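Local coordinates for cobalamin biosynthesis protein CobN (Mycobacterium tuberculosis, PDB 7C6O), which is the large catalytic subunit of cobaltochelatase, which probably carries out cobalt insertion into the corrin ring during cobalamin biosynthesis, at residues 612-626 with 689-702. Numbering follows the deposited sequence.
Sequences HLIPPMARAETYGDI and LCEIKDVQIRDGLH
Strands 617-619 and 696-698 form a two-stranded antiparallel sheet, with Ala618 and Ile697 as its hydrogen-bonded pair. Ala618 N gives to Ile697 O at 2.9 Å, and Ile697 N returns a bond to Ala618 O. Pairing runs on past both ends of the strands: Asp699 N binds Pro616 O at 2.7 Å, while Ala620 N and Glu621 N reach Val695 O and Lys693 O where helix 675-694 runs out. A water bridges Glu621 O and Ile692 O, donating to both.

Beside these backbone bonds, Arg619 bends at chi3 (73°) and brings NH1 to Asp694 OD1, 2.7 Å away. OD1 lies in the guanidinium plane and is met on its anti side, with the carboxylate plane turned 71° from that of the guanidinium. Glu621 OE1 takes NE of the same arginine from above the carboxylate plane, so acids from both segments hold the guanidinium; Arg737 also bridges to Asp694. Lys693 extends past Thr622 CG2 toward Glu630 and Asp754.

At the far end Leu613 CB sits over one face of the His702 ring, 3.8 Å from its centroid, while Glu807 binds His702 NE2. Toward the helices, Ile626 CD1 and Ile692 CD1 meet tip to tip at 3.8 Å. Between the two strands the chain makes a largely helical excursion, whose outgoing and returning ends are clasped by this short β-ribbon.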
ATOM      1  N   HIS A 612      -6.765   7.723  -9.813  1.00 12.55           N
ATOM      2  CA  HIS A 612      -6.974   8.044 -11.214  1.00 12.67           C
ATOM      3  C   HIS A 612      -6.842   6.794 -12.072  1.00 13.14           C
ATOM      4  O   HIS A 612      -6.271   5.778 -11.665  1.00 12.05           O
ATOM      5  CB  HIS A 612      -6.009   9.145 -11.707  1.00 11.89           C
ATOM      6  CG  HIS A 612      -4.568   8.734 -11.767  1.00 12.27           C
ATOM      7  ND1 HIS A 612      -4.070   7.900 -12.745  1.00 15.12           N
ATOM      8  CD2 HIS A 612      -3.512   9.075 -10.991  1.00 14.53           C
ATOM      9  CE1 HIS A 612      -2.772   7.728 -12.558  1.00 13.16           C
ATOM     10  NE2 HIS A 612      -2.408   8.432 -11.501  1.00 13.16           N
ATOM     11  N   LEU A 613      -7.384   6.899 -13.280  1.00 12.31           N
ATOM     12  CA  LEU A 613      -7.506   5.761 -14.173  1.00 14.23           C
ATOM     13  C   LEU A 613      -6.135   5.273 -14.638  1.00 14.24           C
ATOM     14  O   LEU A 613      -5.146   6.011 -14.655  1.00 12.59           O
ATOM     15  CB  LEU A 613      -8.372   6.139 -15.376  1.00 12.23           C
ATOM     16  CG  LEU A 613      -8.874   5.009 -16.276  1.00 15.57           C
ATOM     17  CD1 LEU A 613      -9.724   4.026 -15.485  1.00 16.71           C
ATOM     18  CD2 LEU A 613      -9.655   5.579 -17.445  1.00 16.40           C
ATOM     19  N   ILE A 614      -6.091   3.997 -15.008  1.00 13.76           N
ATOM     20  CA  ILE A 614      -4.926   3.394 -15.650  1.00 12.37           C
ATOM     21  C   ILE A 614      -4.705   4.072 -16.998  1.00 15.92           C
ATOM     22  O   ILE A 614      -5.637   4.684 -17.541  1.00 14.23           O
ATOM     23  CB  ILE A 614      -5.117   1.878 -15.813  1.00 13.50           C
ATOM     24  CG1 ILE A 614      -6.289   1.591 -16.756  1.00 14.83           C
ATOM     25  CG2 ILE A 614      -5.341   1.226 -14.453  1.00 12.79           C
ATOM     26  CD1 ILE A 614      -6.359   0.154 -17.230  1.00 14.15           C
ATOM     27  N   PRO A 615      -3.508   4.002 -17.574  1.00 14.43           N
ATOM     28  CA  PRO A 615      -3.302   4.542 -18.922  1.00 15.82           C
ATOM     29  C   PRO A 615      -4.183   3.825 -19.930  1.00 15.00           C
ATOM     30  O   PRO A 615      -4.650   2.705 -19.672  1.00 17.61           O
ATOM     31  CB  PRO A 615      -1.811   4.275 -19.193  1.00 16.20           C
ATOM     32  CG  PRO A 615      -1.420   3.212 -18.216  1.00 15.81           C
ATOM     33  CD  PRO A 615      -2.264   3.452 -17.004  1.00 14.39           C
ATOM     34  N   PRO A 616      -4.448   4.438 -21.082  1.00 14.63           N
ATOM     35  CA  PRO A 616      -5.157   3.713 -22.139  1.00 16.53           C
ATOM     36  C   PRO A 616      -4.359   2.488 -22.557  1.00 17.08           C
ATOM     37  O   PRO A 616      -3.128   2.522 -22.623  1.00 17.44           O
ATOM     38  CB  PRO A 616      -5.261   4.744 -23.269  1.00 18.14           C
ATOM     39  CG  PRO A 616      -4.138   5.690 -23.021  1.00 18.08           C
ATOM     40  CD  PRO A 616      -4.010   5.773 -21.523  1.00 15.53           C
ATOM     41  N   MET A 617      -5.075   1.392 -22.813  1.00 15.58           N
ATOM     42  CA  MET A 617      -4.482   0.106 -23.154  1.00 13.93           C
ATOM     43  C   MET A 617      -4.970  -0.353 -24.521  1.00 15.96           C
ATOM     44  O   MET A 617      -6.082  -0.025 -24.944  1.00 18.94           O
ATOM     45  CB  MET A 617      -4.834  -0.964 -22.108  1.00 12.07           C
ATOM     46  CG  MET A 617      -4.492  -0.581 -20.675  1.00 13.16           C
ATOM     47  SD  MET A 617      -2.719  -0.426 -20.373  1.00 15.83           S
ATOM     48  CE  MET A 617      -2.184  -2.123 -20.589  1.00 16.53           C
ATOM     49  N   ALA A 618      -4.131  -1.131 -25.204  1.00 16.23           N
ATOM     50  CA  ALA A 618      -4.491  -1.709 -26.492  1.00 16.38           C
ATOM     51  C   ALA A 618      -3.612  -2.924 -26.748  1.00 17.57           C
ATOM     52  O   ALA A 618      -2.559  -3.093 -26.129  1.00 19.66           O
ATOM     53  CB  ALA A 618      -4.345  -0.692 -27.630  1.00 18.83           C
ATOM     54  N   ARG A 619      -4.062  -3.772 -27.672  1.00 15.81           N
ATOM     55  CA  ARG A 619      -3.299  -4.963 -28.023  1.00 19.36           C
ATOM     56  C   ARG A 619      -1.975  -4.569 -28.666  1.00 17.64           C
ATOM     57  O   ARG A 619      -1.895  -3.585 -29.407  1.00 18.49           O
ATOM     58  CB  ARG A 619      -4.114  -5.848 -28.969  1.00 23.33           C
ATOM     59  CG  ARG A 619      -4.035  -7.333 -28.656  1.00 28.36           C
ATOM     60  CD  ARG A 619      -5.224  -8.085 -29.245  1.00 29.34           C
ATOM     61  NE  ARG A 619      -5.133  -8.224 -30.694  1.00 32.55           N
ATOM     62  CZ  ARG A 619      -4.878  -9.368 -31.322  1.00 30.83           C
ATOM     63  NH1 ARG A 619      -4.696 -10.484 -30.629  1.00 29.83           N
ATOM     64  NH2 ARG A 619      -4.813  -9.398 -32.645  1.00 28.26           N
ATOM     65  N   ALA A 620      -0.925  -5.344 -28.374  1.00 16.33           N
ATOM     66  CA  ALA A 620       0.403  -5.001 -28.875  1.00 15.00           C
ATOM     67  C   ALA A 620       0.477  -5.122 -30.394  1.00 18.00           C
ATOM     68  O   ALA A 620       1.128  -4.303 -31.053  1.00 15.35           O
ATOM     69  CB  ALA A 620       1.460  -5.888 -28.219  1.00 13.48           C
ATOM     70  N   GLU A 621      -0.177  -6.141 -30.958  1.00 14.58           N
ATOM     71  CA  GLU A 621      -0.180  -6.427 -32.393  1.00 18.21           C
ATOM     72  C   GLU A 621       1.217  -6.765 -32.909  1.00 19.91           C
ATOM     73  O   GLU A 621       2.175  -6.829 -32.131  1.00 19.11           O
ATOM     74  CB  GLU A 621      -0.772  -5.253 -33.182  1.00 20.24           C
ATOM     75  CG  GLU A 621      -2.255  -5.008 -32.924  1.00 25.41           C
ATOM     76  CD  GLU A 621      -3.123  -6.216 -33.247  1.00 34.32           C
ATOM     77  OE1 GLU A 621      -4.146  -6.416 -32.556  1.00 38.55           O
ATOM     78  OE2 GLU A 621      -2.788  -6.969 -34.187  1.00 36.54           O
ATOM     79  N   THR A 622       1.342  -6.999 -34.212  1.00 15.23           N
ATOM     80  CA  THR A 622       2.616  -7.356 -34.817  1.00 18.79           C
ATOM     81  C   THR A 622       3.106  -6.249 -35.741  1.00 16.70           C
ATOM     82  O   THR A 622       2.339  -5.396 -36.196  1.00 16.33           O
ATOM     83  CB  THR A 622       2.517  -8.668 -35.604  1.00 20.93           C
ATOM     84  OG1 THR A 622       1.525  -8.539 -36.630  1.00 23.94           O
ATOM     85  CG2 THR A 622       2.143  -9.812 -34.684  1.00 21.83           C
ATOM     86  N   TYR A 623       4.404  -6.291 -36.024  1.00 16.12           N
ATOM     87  CA  TYR A 623       5.062  -5.299 -36.859  1.00 16.32           C
ATOM     88  C   TYR A 623       6.358  -5.903 -37.375  1.00 15.99           C
ATOM     89  O   TYR A 623       6.878  -6.866 -36.807  1.00 12.88           O
ATOM     90  CB  TYR A 623       5.348  -4.010 -36.081  1.00 12.07           C
ATOM     91  CG  TYR A 623       6.273  -4.229 -34.903  1.00 11.84           C
ATOM     92  CD1 TYR A 623       5.772  -4.611 -33.665  1.00 14.45           C
ATOM     93  CD2 TYR A 623       7.650  -4.072 -35.035  1.00 12.39           C
ATOM     94  CE1 TYR A 623       6.614  -4.823 -32.587  1.00 14.06           C
ATOM     95  CE2 TYR A 623       8.500  -4.286 -33.963  1.00 17.24           C
ATOM     96  CZ  TYR A 623       7.975  -4.661 -32.742  1.00 15.41           C
ATOM     97  OH  TYR A 623       8.817  -4.869 -31.672  1.00 15.94           O
ATOM     98  N   GLY A 624       6.872  -5.317 -38.454  1.00 15.54           N
ATOM     99  CA  GLY A 624       8.185  -5.690 -38.957  1.00 14.64           C
ATOM    100  C   GLY A 624       8.328  -7.180 -39.190  1.00 10.61           C
ATOM    101  O   GLY A 624       7.434  -7.841 -39.732  1.00 12.31           O
ATOM    102  N   ASP A 625       9.467  -7.728 -38.760  1.00 10.25           N
ATOM    103  CA  ASP A 625       9.759  -9.130 -39.030  1.00 14.04           C
ATOM    104  C   ASP A 625       8.907 -10.076 -38.196  1.00 13.16           C
ATOM    105  O   ASP A 625       8.778 -11.251 -38.556  1.00 13.95           O
ATOM    106  CB  ASP A 625      11.243  -9.410 -38.797  1.00 14.56           C
ATOM    107  CG  ASP A 625      12.109  -8.932 -39.946  1.00 18.91           C
ATOM    108  OD1 ASP A 625      11.597  -8.857 -41.086  1.00 18.21           O
ATOM    109  OD2 ASP A 625      13.298  -8.633 -39.712  1.00 20.65           O
ATOM    110  N   ILE A 626       8.338  -9.600 -37.088  1.00 14.35           N
ATOM    111  CA  ILE A 626       7.364 -10.403 -36.358  1.00 16.10           C
ATOM    112  C   ILE A 626       6.120 -10.616 -37.208  1.00 14.91           C
ATOM    113  O   ILE A 626       5.578 -11.726 -37.281  1.00 15.38           O
ATOM    114  CB  ILE A 626       7.027  -9.738 -35.011  1.00 20.06           C
ATOM    115  CG1 ILE A 626       8.240  -9.769 -34.081  1.00 25.71           C
ATOM    116  CG2 ILE A 626       5.849 -10.425 -34.354  1.00 21.34           C
ATOM    117  CD1 ILE A 626       8.037  -8.981 -32.808  1.00 29.03           C
ATOM    118  N   LEU A 689       4.574 -16.101 -30.666  1.00 14.53           N
ATOM    119  CA  LEU A 689       4.037 -15.030 -31.497  1.00 15.83           C
ATOM    120  C   LEU A 689       2.648 -14.615 -31.028  1.00 17.49           C
ATOM    121  O   LEU A 689       2.346 -13.418 -30.936  1.00 18.30           O
ATOM    122  CB  LEU A 689       4.007 -15.477 -32.959  1.00 16.89           C
ATOM    123  CG  LEU A 689       3.192 -14.636 -33.942  1.00 26.05           C
ATOM    124  CD1 LEU A 689       3.710 -13.216 -33.986  1.00 29.55           C
ATOM    125  CD2 LEU A 689       3.230 -15.260 -35.325  1.00 32.09           C
ATOM    126  N   CYS A 690       1.795 -15.592 -30.712  1.00 20.07           N
ATOM    127  CA  CYS A 690       0.449 -15.287 -30.243  1.00 21.88           C
ATOM    128  C   CYS A 690       0.482 -14.444 -28.976  1.00 20.65           C
ATOM    129  O   CYS A 690      -0.272 -13.473 -28.847  1.00 21.69           O
ATOM    130  CB  CYS A 690      -0.324 -16.585 -30.004  1.00 22.56           C
ATOM    131  SG  CYS A 690      -2.013 -16.356 -29.393  1.00 26.29           S
ATOM    132  N   GLU A 691       1.370 -14.779 -28.040  1.00 17.66           N
ATOM    133  CA  GLU A 691       1.361 -14.101 -26.747  1.00 18.93           C
ATOM    134  C   GLU A 691       1.917 -12.681 -26.842  1.00 17.74           C
ATOM    135  O   GLU A 691       1.389 -11.764 -26.201  1.00 18.83           O
ATOM    136  CB  GLU A 691       2.127 -14.935 -25.718  1.00 23.76           C
ATOM    137  CG  GLU A 691       1.363 -16.197 -25.316  1.00 27.41           C
ATOM    138  CD  GLU A 691       2.013 -16.969 -24.183  1.00 33.70           C
ATOM    139  OE1 GLU A 691       3.214 -16.756 -23.924  1.00 31.15           O
ATOM    140  OE2 GLU A 691       1.314 -17.793 -23.553  1.00 35.79           O
ATOM    141  N   ILE A 692       2.966 -12.465 -27.640  1.00 17.26           N
ATOM    142  CA  ILE A 692       3.488 -11.104 -27.755  1.00 18.65           C
ATOM    143  C   ILE A 692       2.603 -10.230 -28.635  1.00 16.98           C
ATOM    144  O   ILE A 692       2.643  -8.998 -28.513  1.00 16.59           O
ATOM    145  CB  ILE A 692       4.934 -11.080 -28.281  1.00 24.60           C
ATOM    146  CG1 ILE A 692       5.009 -11.615 -29.711  1.00 25.54           C
ATOM    147  CG2 ILE A 692       5.856 -11.865 -27.351  1.00 26.40           C
ATOM    148  CD1 ILE A 692       6.361 -11.397 -30.363  1.00 27.58           C
ATOM    149  N   LYS A 693       1.806 -10.833 -29.518  1.00 12.65           N
ATOM    150  CA  LYS A 693       0.857 -10.069 -30.320  1.00 18.08           C
ATOM    151  C   LYS A 693      -0.382  -9.704 -29.511  1.00 18.30           C
ATOM    152  O   LYS A 693      -0.927  -8.605 -29.667  1.00 15.72           O
ATOM    153  CB  LYS A 693       0.467 -10.873 -31.562  1.00 20.06           C
ATOM    154  CG  LYS A 693      -0.702 -10.308 -32.347  1.00 26.25           C
ATOM    155  CD  LYS A 693      -0.991 -11.150 -33.585  1.00 24.32           C
ATOM    156  CE  LYS A 693      -2.065 -10.511 -34.443  1.00 25.99           C
ATOM    157  NZ  LYS A 693      -2.313 -11.288 -35.688  1.00 26.72           N
ATOM    158  N   ASP A 694      -0.818 -10.604 -28.632  1.00 16.91           N
ATOM    159  CA  ASP A 694      -2.096 -10.486 -27.944  1.00 18.27           C
ATOM    160  C   ASP A 694      -2.016  -9.705 -26.639  1.00 16.70           C
ATOM    161  O   ASP A 694      -3.053  -9.248 -26.143  1.00 19.78           O
ATOM    162  CB  ASP A 694      -2.656 -11.886 -27.664  1.00 18.23           C
ATOM    163  CG  ASP A 694      -4.122 -11.871 -27.287  1.00 20.35           C
ATOM    164  OD1 ASP A 694      -4.919 -11.255 -28.025  1.00 22.59           O
ATOM    165  OD2 ASP A 694      -4.476 -12.492 -26.263  1.00 20.76           O
ATOM    166  N   VAL A 695      -0.821  -9.534 -26.075  1.00 12.63           N
ATOM    167  CA  VAL A 695      -0.695  -8.920 -24.758  1.00 14.65           C
ATOM    168  C   VAL A 695      -1.149  -7.464 -24.807  1.00 17.04           C
ATOM    169  O   VAL A 695      -0.970  -6.763 -25.812  1.00 16.43           O
ATOM    170  CB  VAL A 695       0.753  -9.043 -24.252  1.00 18.18           C
ATOM    171  CG1 VAL A 695       1.703  -8.211 -25.108  1.00 16.95           C
ATOM    172  CG2 VAL A 695       0.845  -8.643 -22.782  1.00 19.49           C
ATOM    173  N   GLN A 696      -1.769  -7.009 -23.720  1.00 16.14           N
ATOM    174  CA  GLN A 696      -2.157  -5.611 -23.601  1.00 17.73           C
ATOM    175  C   GLN A 696      -0.955  -4.771 -23.188  1.00 13.07           C
ATOM    176  O   GLN A 696      -0.221  -5.135 -22.264  1.00 14.86           O
ATOM    177  CB  GLN A 696      -3.283  -5.455 -22.579  1.00 22.27           C
ATOM    178  CG  GLN A 696      -4.601  -6.085 -22.996  1.00 20.66           C
ATOM    179  CD  GLN A 696      -5.295  -5.304 -24.095  0.73 20.23           C
ATOM    180  OE1 GLN A 696      -6.012  -5.872 -24.919  0.33 22.11           O
ATOM    181  NE2 GLN A 696      -5.090  -3.995 -24.107  0.52 21.58           N
ATOM    182  N   ILE A 697      -0.753  -3.649 -23.876  1.00 12.30           N
ATOM    183  CA  ILE A 697       0.276  -2.683 -23.516  1.00 13.82           C
ATOM    184  C   ILE A 697      -0.371  -1.307 -23.470  1.00 14.29           C
ATOM    185  O   ILE A 697      -1.463  -1.091 -24.000  1.00 15.07           O
ATOM    186  CB  ILE A 697       1.466  -2.675 -24.499  1.00 13.04           C
ATOM    187  CG1 ILE A 697       0.995  -2.255 -25.892  1.00 14.33           C
ATOM    188  CG2 ILE A 697       2.142  -4.038 -24.543  1.00 12.65           C
ATOM    189  CD1 ILE A 697       2.122  -2.068 -26.890  1.00 18.28           C
ATOM    190  N   ARG A 698       0.305  -0.367 -22.819  0.46 10.51           N
ATOM    191  CA  ARG A 698      -0.252   0.975 -22.759  0.60 12.59           C
ATOM    192  C   ARG A 698      -0.145   1.652 -24.119  0.46  9.26           C
ATOM    193  O   ARG A 698       0.829   1.465 -24.855  0.46  9.19           O
ATOM    194  CB  ARG A 698       0.432   1.807 -21.676  0.60 14.77           C
ATOM    195  CG  ARG A 698       1.897   2.113 -21.887  0.60 14.32           C
ATOM    196  CD  ARG A 698       2.397   2.901 -20.685  0.60 16.77           C
ATOM    197  NE  ARG A 698       3.833   3.162 -20.697  0.60 19.99           N
ATOM    198  CZ  ARG A 698       4.754   2.264 -20.362  0.60 21.63           C
ATOM    199  NH1 ARG A 698       4.387   1.038 -20.016  0.60 19.92           N
ATOM    200  NH2 ARG A 698       6.041   2.590 -20.382  0.60 23.48           N
ATOM    201  N   ASP A 699      -1.175   2.420 -24.456  1.00 12.34           N
ATOM    202  CA  ASP A 699      -1.345   3.073 -25.747  1.00 17.12           C
ATOM    203  C   ASP A 699      -1.450   4.580 -25.560  1.00 17.72           C
ATOM    204  O   ASP A 699      -2.178   5.275 -26.275  1.00 20.79           O
ATOM    205  CB  ASP A 699      -2.566   2.514 -26.474  1.00 20.85           C
ATOM    206  CG  ASP A 699      -2.592   2.889 -27.938  1.00 25.11           C
ATOM    207  OD1 ASP A 699      -1.523   2.841 -28.582  1.00 25.51           O
ATOM    208  OD2 ASP A 699      -3.682   3.229 -28.443  1.00 28.03           O
ATOM    209  N   GLY A 700      -0.712   5.093 -24.590  1.00 14.06           N
ATOM    210  CA  GLY A 700      -0.738   6.480 -24.187  1.00 17.06           C
ATOM    211  C   GLY A 700      -0.555   6.575 -22.688  1.00 16.39           C
ATOM    212  O   GLY A 700      -0.217   5.599 -22.020  1.00 17.63           O
ATOM    213  N   LEU A 701      -0.774   7.774 -22.158  1.00 14.93           N
ATOM    214  CA  LEU A 701      -0.714   8.014 -20.726  1.00 14.72           C
ATOM    215  C   LEU A 701      -2.019   8.653 -20.284  1.00 16.27           C
ATOM    216  O   LEU A 701      -2.678   9.348 -21.060  1.00 17.36           O
ATOM    217  CB  LEU A 701       0.467   8.916 -20.349  1.00 18.09           C
ATOM    218  CG  LEU A 701       1.858   8.394 -20.714  1.00 16.91           C
ATOM    219  CD1 LEU A 701       2.919   9.439 -20.414  1.00 18.94           C
ATOM    220  CD2 LEU A 701       2.146   7.107 -19.964  1.00 17.77           C
ATOM    221  N   HIS A 702      -2.394   8.415 -19.033  1.00 17.20           N
ATOM    222  CA  HIS A 702      -3.620   9.001 -18.519  1.00 16.08           C
ATOM    223  C   HIS A 702      -3.414  10.481 -18.229  1.00 14.88           C
ATOM    224  O   HIS A 702      -2.353  10.896 -17.755  1.00 17.16           O
ATOM    225  CB  HIS A 702      -4.089   8.288 -17.251  1.00 16.75           C
ATOM    226  CG  HIS A 702      -5.374   8.830 -16.706  1.00 16.04           C
ATOM    227  ND1 HIS A 702      -6.555   8.793 -17.418  1.00 16.65           N
ATOM    228  CD2 HIS A 702      -5.661   9.441 -15.533  1.00 17.00           C
ATOM    229  CE1 HIS A 702      -7.516   9.350 -16.703  1.00 17.43           C
ATOM    230  NE2 HIS A 702      -7.000   9.753 -15.555  1.00 15.23           N
TER
HETATM  231  O   HOH W   1      -6.604   6.793 -19.423  1.00 19.34           O
HETATM  232  O   HOH W   2       4.141  -7.212 -30.193  1.00 22.30           O